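Local coordinates for ABC transporter (Caldanaerobius, PDB 4G68), which probably binds xylan-derived oligosaccharides outside the cell as the solute-binding component of an ABC transporter in a thermophilic, xylan-degrading bacterium, at residues D129-S135 with P358-Y362; I148-Q152 with L346-D350; L117-L123 with G143-I148. One frame throughout, in Å; residues are numbered along the deposited sequence.

Contact 1. Residues D129-S135 with P358-Y362; sequences DQLLPGS and PAWKY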
loop_
_atom_site.group_PDB
_atom_site.type_symbol
_atom_site.label_atom_id
_atom_site.label_comp_id
_atom_site.label_asym_id
_atom_site.label_seq_id
_atom_site.Cartn_x
_atom_site.Cartn_y
_atom_site.Cartn_z
ATOM N N ASP C 129 -7.011 -0.627 23.136
ATOM C CA ASP C 129 -7.506 0.721 23.369
ATOM C C ASP C 129 -6.510 1.758 22.942
ATOM O O ASP C 129 -6.846 2.930 22.813
ATOM C CB ASP C 129 -7.851 0.875 24.849
ATOM C CG ASP C 129 -8.957 -0.070 25.256
ATOM O OD1 ASP C 129 -9.817 -0.353 24.366
ATOM O OD2 ASP C 129 -8.946 -0.565 26.429
ATOM N N GLN C 130 -5.290 1.317 22.699
ATOM C CA GLN C 130 -4.225 2.205 22.262
ATOM C C GLN C 130 -4.172 2.319 20.758
ATOM O O GLN C 130 -3.372 3.119 20.221
ATOM C CB GLN C 130 -2.886 1.676 22.776
ATOM C CG GLN C 130 -2.801 1.602 24.303
ATOM C CD GLN C 130 -1.435 1.241 24.753
ATOM O OE1 GLN C 130 -1.045 0.092 24.704
ATOM N NE2 GLN C 130 -0.675 2.220 25.185
ATOM N N LEU C 131 -4.931 1.465 20.066
ATOM C CA LEU C 131 -5.076 1.619 18.580
ATOM C C LEU C 131 -6.413 2.268 18.168
ATOM O O LEU C 131 -7.402 2.225 18.908
ATOM C CB LEU C 131 -4.866 0.297 17.812
ATOM C CG LEU C 131 -3.453 -0.283 17.888
ATOM C CD1 LEU C 131 -3.347 -1.219 19.097
ATOM C CD2 LEU C 131 -3.252 -1.107 16.643
ATOM N N LEU C 132 -6.442 2.872 16.975
ATOM C CA LEU C 132 -7.686 3.411 16.417
ATOM C C LEU C 132 -8.702 2.292 16.256
ATOM O O LEU C 132 -8.305 1.122 16.204
ATOM C CB LEU C 132 -7.447 4.051 15.035
ATOM C CG LEU C 132 -6.800 5.423 14.982
ATOM C CD1 LEU C 132 -5.320 5.319 14.968
ATOM C CD2 LEU C 132 -7.164 6.126 13.674
ATOM N N PRO C 133 -10.010 2.646 16.172
ATOM C CA PRO C 133 -11.094 1.650 16.136
ATOM C C PRO C 133 -11.013 0.834 14.862
ATOM O O PRO C 133 -10.598 1.375 13.824
ATOM C CB PRO C 133 -12.382 2.508 16.146
ATOM C CG PRO C 133 -11.973 3.856 16.598
ATOM C CD PRO C 133 -10.542 4.033 16.132
ATOM N N GLY C 134 -11.366 -0.451 14.948
ATOM C CA GLY C 134 -11.340 -1.328 13.775
ATOM C C GLY C 134 -9.954 -1.796 13.304
ATOM O O GLY C 134 -9.850 -2.476 12.264
ATOM N N SER C 135 -8.891 -1.446 14.047
ATOM C CA SER C 135 -7.525 -1.799 13.626
ATOM C C SER C 135 -7.256 -3.313 13.463
ATOM O O SER C 135 -6.426 -3.735 12.613
ATOM C CB SER C 135 -6.465 -1.196 14.585
ATOM O OG SER C 135 -6.285 0.199 14.355
ATOM N N PRO C 358 -0.913 6.051 10.485
ATOM C CA PRO C 358 -0.767 5.357 11.772
ATOM C C PRO C 358 -1.982 4.508 12.110
ATOM O O PRO C 358 -3.150 4.931 11.866
ATOM C CB PRO C 358 -0.636 6.517 12.787
ATOM C CG PRO C 358 -1.302 7.711 12.138
ATOM C CD PRO C 358 -0.922 7.534 10.665
ATOM N N ALA C 359 -1.746 3.311 12.648
ATOM C CA ALA C 359 -2.852 2.504 13.194
ATOM C C ALA C 359 -3.048 2.736 14.670
ATOM O O ALA C 359 -4.157 2.478 15.209
ATOM C CB ALA C 359 -2.682 1.000 12.947
ATOM N N TRP C 360 -1.985 3.194 15.332
ATOM C CA TRP C 360 -2.052 3.435 16.776
ATOM C C TRP C 360 -2.452 4.857 16.985
ATOM O O TRP C 360 -2.234 5.691 16.091
ATOM C CB TRP C 360 -0.701 3.235 17.418
ATOM C CG TRP C 360 -0.303 1.783 17.474
ATOM C CD1 TRP C 360 -0.093 0.911 16.390
ATOM C CD2 TRP C 360 -0.130 0.962 18.677
ATOM N NE1 TRP C 360 0.246 -0.352 16.836
ATOM C CE2 TRP C 360 0.204 -0.398 18.203
ATOM C CE3 TRP C 360 -0.250 1.192 20.071
ATOM C CZ2 TRP C 360 0.469 -1.440 19.092
ATOM C CZ3 TRP C 360 0.011 0.125 20.940
ATOM C CH2 TRP C 360 0.369 -1.158 20.464
ATOM N N LYS C 361 -3.041 5.148 18.135
ATOM C CA LYS C 361 -3.472 6.532 18.432
ATOM C C LYS C 361 -2.185 7.323 18.548
ATOM O O LYS C 361 -1.127 6.740 18.766
ATOM C CB LYS C 361 -4.307 6.629 19.729
ATOM C CG LYS C 361 -5.585 5.809 19.687
ATOM C CD LYS C 361 -6.184 5.636 21.069
ATOM C CE LYS C 361 -7.651 5.248 20.926
ATOM N NZ LYS C 361 -8.390 5.175 22.223
ATOM N N TYR C 362 -2.275 8.630 18.353
ATOM C CA TYR C 362 -1.101 9.432 18.141
ATOM C C TYR C 362 -1.217 10.779 18.866
ATOM O O TYR C 362 -0.633 11.770 18.436
ATOM C CB TYR C 362 -0.857 9.595 16.624
ATOM C CG TYR C 362 -2.093 9.990 15.857
ATOM C CD1 TYR C 362 -2.479 11.340 15.759
ATOM C CD2 TYR C 362 -2.851 9.040 15.183
ATOM C CE1 TYR C 362 -3.585 11.711 15.034
ATOM C CE2 TYR C 362 -3.977 9.408 14.450
ATOM C CZ TYR C 362 -4.333 10.754 14.377
ATOM O OH TYR C 362 -5.456 11.152 13.664
HETATM O O HOH W 1 -1.217 4.767 20.811
#
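With CG of Leu131 turned beside its own backbone N (chi1 -66°) and Trp360 in a similar setting that brings its ring to meet it, the leucine branch point comes to rest on the indole. Leu131 CG sits 3.6 Å from the centroid of the Trp360 five-membered ring and only 7° off its normal, a CH-pi contact over the face. CD1 spreads toward the benzo half, while CD2 lies 3.6 Å from Trp360 NE1, whose hydrogen goes to Pro149 O on strand 144-160. Gln130 CB touches CZ3 and CE3 of the six-membered ring.

Leu131 and Trp360 face each other in a single beta bridge that joins two loops of the periplasmic-binding-protein fold, the second leading away from strand 357-358. Two backbone bonds frame the bridge: Lys361 N to Gln130 O, 2.9 Å and almost straight at 174°, and Leu132 N to Ala359 O, 2.9 Å, lying in the carbonyl plane. Water 1 donates to both Gln130 O and Lys361 O. The extended Lys361 chain runs alongside the first loop until NZ donates to Asp129 O at 2.8 Å. Beyond the bridge the chain reverses in a type II turn from Leu132 to Ser135, where Ser135 OG donates to Leu132 O from above the carbonyl plane. Leu132 CD1 also touches Tyr362 CE2, 4.3 Å away.

Contact 2. Residues I148-Q152 with L346-D350; sequences IPFDQ and LSDMD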
loop_
_atom_site.group_PDB
_atom_site.type_symbol
_atom_site.label_atom_id
_atom_site.label_comp_id
_atom_site.label_asym_id
_atom_site.label_seq_id
_atom_site.Cartn_x
_atom_site.Cartn_y
_atom_site.Cartn_z
ATOM N N ILE C 148 -0.276 -7.758 15.366
ATOM C CA ILE C 148 -0.406 -6.438 15.984
ATOM C C ILE C 148 -0.368 -5.443 14.800
ATOM O O ILE C 148 0.664 -5.300 14.155
ATOM C CB ILE C 148 0.791 -6.152 16.967
ATOM C CG1 ILE C 148 0.851 -7.180 18.143
ATOM C CG2 ILE C 148 0.758 -4.728 17.485
ATOM C CD1 ILE C 148 -0.460 -7.441 18.879
ATOM N N PRO C 149 -1.495 -4.759 14.504
ATOM C CA PRO C 149 -1.505 -3.828 13.374
ATOM C C PRO C 149 -0.582 -2.655 13.683
ATOM O O PRO C 149 -0.373 -2.334 14.885
ATOM C CB PRO C 149 -2.990 -3.383 13.285
ATOM C CG PRO C 149 -3.729 -4.369 14.123
ATOM C CD PRO C 149 -2.777 -4.753 15.209
ATOM N N PHE C 150 -0.008 -2.024 12.648
ATOM C CA PHE C 150 0.763 -0.787 12.910
ATOM C C PHE C 150 0.511 0.359 11.918
ATOM O O PHE C 150 0.717 1.515 12.266
ATOM C CB PHE C 150 2.253 -1.059 13.055
ATOM C CG PHE C 150 2.965 -1.314 11.742
ATOM C CD1 PHE C 150 3.520 -0.259 11.015
ATOM C CD2 PHE C 150 3.110 -2.621 11.253
ATOM C CE1 PHE C 150 4.156 -0.485 9.784
ATOM C CE2 PHE C 150 3.783 -2.858 10.049
ATOM C CZ PHE C 150 4.300 -1.788 9.316
ATOM N N ASP C 151 0.065 0.037 10.705
ATOM C CA ASP C 151 -0.283 1.098 9.752
ATOM C C ASP C 151 -1.424 0.798 8.769
ATOM O O ASP C 151 -1.908 -0.326 8.667
ATOM C CB ASP C 151 0.985 1.742 9.110
ATOM C CG ASP C 151 1.608 0.931 7.941
ATOM O OD1 ASP C 151 0.993 0.009 7.389
ATOM O OD2 ASP C 151 2.747 1.296 7.531
ATOM N N GLN C 152 -1.910 1.846 8.124
ATOM C CA GLN C 152 -3.019 1.728 7.235
ATOM C C GLN C 152 -2.617 2.354 5.944
ATOM O O GLN C 152 -1.834 3.288 5.927
ATOM C CB GLN C 152 -4.321 2.354 7.750
ATOM C CG GLN C 152 -4.237 3.441 8.788
ATOM C CD GLN C 152 -5.625 3.978 9.191
ATOM O OE1 GLN C 152 -6.454 4.354 8.337
ATOM N NE2 GLN C 152 -5.886 3.995 10.511
ATOM N N LEU C 346 6.680 2.103 15.086
ATOM C CA LEU C 346 6.568 2.181 13.630
ATOM C C LEU C 346 5.392 3.058 13.232
ATOM O O LEU C 346 5.542 3.866 12.305
ATOM C CB LEU C 346 6.412 0.784 13.006
ATOM C CG LEU C 346 7.662 -0.143 12.971
ATOM C CD1 LEU C 346 7.299 -1.458 12.284
ATOM C CD2 LEU C 346 8.782 0.506 12.192
ATOM N N SER C 347 4.245 2.891 13.929
ATOM C CA SER C 347 3.032 3.691 13.651
ATOM C C SER C 347 3.326 5.208 13.829
ATOM O O SER C 347 2.959 6.035 12.973
ATOM C CB SER C 347 1.897 3.252 14.574
ATOM O OG SER C 347 0.687 4.024 14.339
ATOM N N ASP C 348 3.955 5.582 14.959
ATOM C CA ASP C 348 4.307 7.009 15.203
ATOM C C ASP C 348 5.374 7.520 14.199
ATOM O O ASP C 348 5.302 8.661 13.711
ATOM C CB ASP C 348 4.917 7.165 16.586
ATOM C CG ASP C 348 3.919 7.079 17.706
ATOM O OD1 ASP C 348 2.713 6.829 17.469
ATOM O OD2 ASP C 348 4.393 7.328 18.872
ATOM N N MET C 349 6.361 6.674 13.896
ATOM C CA MET C 349 7.373 7.002 12.898
ATOM C C MET C 349 6.651 7.317 11.567
ATOM O O MET C 349 6.895 8.353 10.978
ATOM C CB MET C 349 8.332 5.808 12.692
ATOM C CG MET C 349 9.372 6.029 11.591
ATOM S SD MET C 349 10.226 4.550 11.020
ATOM C CE MET C 349 9.027 3.822 9.889
ATOM N N ASP C 350 5.758 6.415 11.135
ATOM C CA ASP C 350 5.025 6.496 9.832
ATOM C C ASP C 350 4.316 7.834 9.723
ATOM O O ASP C 350 4.424 8.552 8.710
ATOM C CB ASP C 350 3.928 5.400 9.766
ATOM C CG ASP C 350 4.410 4.075 9.226
ATOM O OD1 ASP C 350 5.577 3.993 8.747
ATOM O OD2 ASP C 350 3.589 3.087 9.284
#
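Phe150 is the first residue of strand segment 148-152 to meet the helix. Its ring meets Leu346 in two ways: Leu346 CB approaches Phe150 CD1 at 3.7 Å, and Leu346 CD1 stands over the ring centre, 4.1 Å from the centroid and 8° off the normal, in a CH-pi contact. Asp350 OD2 comes to the edge of the same ring, 3.7 Å from Phe150 CE1. On the backbone side, Phe150 O lies 3.1 Å from Ser347 CB; the hydroxyl of this serine is hydrogen-bonded to Trp360 N.

Phe150 and Asp151 both face Gly321 in a classic beta bulge. It interrupts the regular alternation of strand 144-160 opposite strand 317-325, and both side chains point toward the 346-350 part of helix 332-353, whose axis comes within 7.3 Å of that of 148-152 at 5° from parallel.

Next, Asp151 holds its CG between the backbone N and the carbonyl carbon (chi1 80°), which carries the carboxylate to that of Asp350. Asp151 OD2 and Asp350 OD2 are 2.6 Å apart, so one of the two acids probably carries a proton in this buried setting. The carboxylate planes are only moderately twisted, and the other oxygen of Asp350, OD1, is hydrogen-bonded to Thr355 OG1.

Contact 3. Residues L117-L123 with G143-I148; sequences LQLDSYL and GKIYGI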
loop_
_atom_site.group_PDB
_atom_site.type_symbol
_atom_site.label_atom_id
_atom_site.label_comp_id
_atom_site.label_asym_id
_atom_site.label_seq_id
_atom_site.Cartn_x
_atom_site.Cartn_y
_atom_site.Cartn_z
ATOM N N LEU C 117 1.552 -17.356 15.740
ATOM C CA LEU C 117 1.102 -17.320 17.157
ATOM C C LEU C 117 -0.175 -16.518 17.323
ATOM O O LEU C 117 -0.202 -15.347 16.922
ATOM C CB LEU C 117 2.194 -16.724 18.091
ATOM C CG LEU C 117 1.814 -16.798 19.589
ATOM C CD1 LEU C 117 1.589 -18.256 20.013
ATOM C CD2 LEU C 117 2.822 -16.147 20.537
ATOM N N GLN C 118 -1.216 -17.155 17.871
ATOM C CA GLN C 118 -2.469 -16.472 18.251
ATOM C C GLN C 118 -2.235 -15.514 19.422
ATOM O O GLN C 118 -1.577 -15.859 20.432
ATOM C CB GLN C 118 -3.524 -17.493 18.646
ATOM C CG GLN C 118 -4.928 -16.929 18.793
ATOM C CD GLN C 118 -5.829 -17.854 19.588
ATOM O OE1 GLN C 118 -5.644 -19.091 19.558
ATOM N NE2 GLN C 118 -6.803 -17.274 20.316
ATOM N N LEU C 119 -2.766 -14.311 19.309
ATOM C CA LEU C 119 -2.404 -13.267 20.248
ATOM C C LEU C 119 -3.514 -12.841 21.214
ATOM O O LEU C 119 -3.239 -11.977 22.070
ATOM C CB LEU C 119 -1.866 -12.035 19.495
ATOM C CG LEU C 119 -0.654 -12.182 18.565
ATOM C CD1 LEU C 119 -0.225 -10.829 17.969
ATOM C CD2 LEU C 119 0.527 -12.855 19.265
ATOM N N ASP C 120 -4.710 -13.458 21.164
ATOM C CA ASP C 120 -5.830 -12.950 21.989
ATOM C C ASP C 120 -5.519 -12.983 23.474
ATOM O O ASP C 120 -6.018 -12.134 24.246
ATOM C CB ASP C 120 -7.120 -13.707 21.731
ATOM C CG ASP C 120 -7.550 -13.577 20.314
ATOM O OD1 ASP C 120 -8.413 -12.693 20.006
ATOM O OD2 ASP C 120 -6.918 -14.301 19.511
ATOM N N SER C 121 -4.696 -13.955 23.886
ATOM C CA SER C 121 -4.317 -14.066 25.309
ATOM C C SER C 121 -3.405 -12.915 25.750
ATOM O O SER C 121 -3.274 -12.676 26.965
ATOM C CB SER C 121 -3.649 -15.413 25.649
ATOM O OG SER C 121 -2.403 -15.550 24.977
ATOM N N TYR C 122 -2.753 -12.262 24.790
ATOM C CA TYR C 122 -1.879 -11.115 25.100
ATOM C C TYR C 122 -2.534 -9.758 24.833
ATOM O O TYR C 122 -1.864 -8.730 24.901
ATOM C CB TYR C 122 -0.567 -11.144 24.365
ATOM C CG TYR C 122 0.289 -12.383 24.486
ATOM C CD1 TYR C 122 1.346 -12.452 25.452
ATOM C CD2 TYR C 122 0.117 -13.445 23.595
ATOM C CE1 TYR C 122 2.152 -13.560 25.535
ATOM C CE2 TYR C 122 0.926 -14.577 23.660
ATOM C CZ TYR C 122 1.920 -14.635 24.630
ATOM O OH TYR C 122 2.703 -15.737 24.657
ATOM N N LEU C 123 -3.848 -9.746 24.575
ATOM C CA LEU C 123 -4.539 -8.519 24.215
ATOM C C LEU C 123 -5.646 -8.122 25.196
ATOM O O LEU C 123 -6.547 -7.340 24.864
ATOM C CB LEU C 123 -5.070 -8.589 22.762
ATOM C CG LEU C 123 -4.019 -8.851 21.689
ATOM C CD1 LEU C 123 -4.657 -8.941 20.303
ATOM C CD2 LEU C 123 -2.954 -7.768 21.763
ATOM N N GLY C 143 -12.119 -15.544 13.978
ATOM C CA GLY C 143 -12.541 -14.993 15.297
ATOM C C GLY C 143 -11.390 -14.776 16.274
ATOM O O GLY C 143 -11.604 -14.420 17.433
ATOM N N LYS C 144 -10.156 -15.006 15.814
ATOM C CA LYS C 144 -8.979 -14.956 16.662
ATOM C C LYS C 144 -7.999 -13.971 16.067
ATOM O O LYS C 144 -8.013 -13.754 14.847
ATOM C CB LYS C 144 -8.351 -16.353 16.746
ATOM C CG LYS C 144 -9.258 -17.368 17.445
ATOM C CD LYS C 144 -8.754 -18.805 17.330
ATOM C CE LYS C 144 -8.909 -19.353 15.914
ATOM N NZ LYS C 144 -10.304 -19.771 15.586
ATOM N N ILE C 145 -7.147 -13.386 16.913
ATOM C CA ILE C 145 -6.230 -12.364 16.458
ATOM C C ILE C 145 -4.858 -13.007 16.253
ATOM O O ILE C 145 -4.360 -13.733 17.147
ATOM C CB ILE C 145 -6.022 -11.251 17.497
ATOM C CG1 ILE C 145 -7.351 -10.640 17.952
ATOM C CG2 ILE C 145 -4.980 -10.230 16.994
ATOM C CD1 ILE C 145 -7.883 -9.586 17.071
ATOM N N TYR C 146 -4.235 -12.693 15.112
ATOM C CA TYR C 146 -2.895 -13.213 14.757
ATOM C C TYR C 146 -1.768 -12.186 14.468
ATOM O O TYR C 146 -0.679 -12.581 13.999
ATOM C CB TYR C 146 -2.997 -14.154 13.529
ATOM C CG TYR C 146 -3.668 -15.450 13.875
ATOM C CD1 TYR C 146 -2.930 -16.505 14.420
ATOM C CD2 TYR C 146 -5.040 -15.597 13.732
ATOM C CE1 TYR C 146 -3.554 -17.688 14.767
ATOM C CE2 TYR C 146 -5.673 -16.775 14.063
ATOM C CZ TYR C 146 -4.931 -17.821 14.567
ATOM O OH TYR C 146 -5.541 -19.021 14.907
ATOM N N GLY C 147 -1.990 -10.908 14.773
ATOM C CA GLY C 147 -0.999 -9.892 14.471
ATOM C C GLY C 147 -1.294 -8.607 15.243
ATOM O O GLY C 147 -2.408 -8.419 15.722
ATOM N N ILE C 148 -0.276 -7.758 15.366
ATOM C CA ILE C 148 -0.406 -6.438 15.984
ATOM C C ILE C 148 -0.368 -5.443 14.800
ATOM O O ILE C 148 0.664 -5.300 14.155
ATOM C CB ILE C 148 0.791 -6.152 16.967
ATOM C CG1 ILE C 148 0.851 -7.180 18.143
ATOM C CG2 ILE C 148 0.758 -4.728 17.485
ATOM C CD1 ILE C 148 -0.460 -7.441 18.879
#
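Leu119 and Leu123 press against Ile145 and Ile148 in the apolar middle of this contact. Here the loop after helix 108-112 lies across the start of strand 144-160, whose first residues form a short antiparallel hairpin with strand 140-141. Leu119 CD1 meets Ile148 CD1 at 3.5 Å, the two side chains nearly perpendicular. Leu123 divides its methyls between the isoleucines: CD1 touches Ile145 CG2 at 3.6 Å, and CD2 reaches Ile148 CD1, the two side chains running antiparallel past one another. Phe136, further along the same loop, packs on Leu123 and Ile145, and Val336 and Ala343 of helix 332-353 pack on Leu119 and Ile148.

Outward from the cluster, Leu119 N donates to Ile145 O over 2.7 Å, nearly straight at 172°. The same carbonyl receives a CA-H...O contact from Gln118. The Tyr146 ring lies against the backbone of Gln118 through CE1, while Tyr146 O and Gly147 N are buried without a polar partner.

At the margin, Gln118 CG is set opposite its backbone N (chi1 -169°), and the extended chain beyond it passes at a slant across the aliphatic part of Lys144, Gln118 NE2 lying 3.8 Å from Lys144 CG. Lys144 NZ bends off to Asn142 O. The 3-10 turn at Asp120 and Ser121 presents the aspartate carboxylate to the strand. Ile145 N donates to the syn lone pair of Asp120 OD2 at 2.8 Å, and Gln118 NE2 donates to that same oxygen at 3.1 Å, from above the carboxylate plane.

Overall arrangement
Strand 144-160 ties the three contacts together: its beginning lies in contact 3 and the following residues in contact 2, with Ile148 common to both although their centres are about 17 Å apart. Contact 1 borders contact 2 closely, their centres about 9 Å apart. Trp360 bridges them with two hydrogen bonds, NE1 to Pro149 O at 2.8 Å and N to Ser347 OG at 3.0 Å. The same indole extends to contact 3, where Trp360 CZ2 packs against Ile148 CG2 at 3.7 Å; centres of contacts 1 and 3 are about 16 Å apart. All three lie on the same side of the chain's centre; helix 332-353 supplies one side of contact 2 and packs against side chains of contacts 1 and 3.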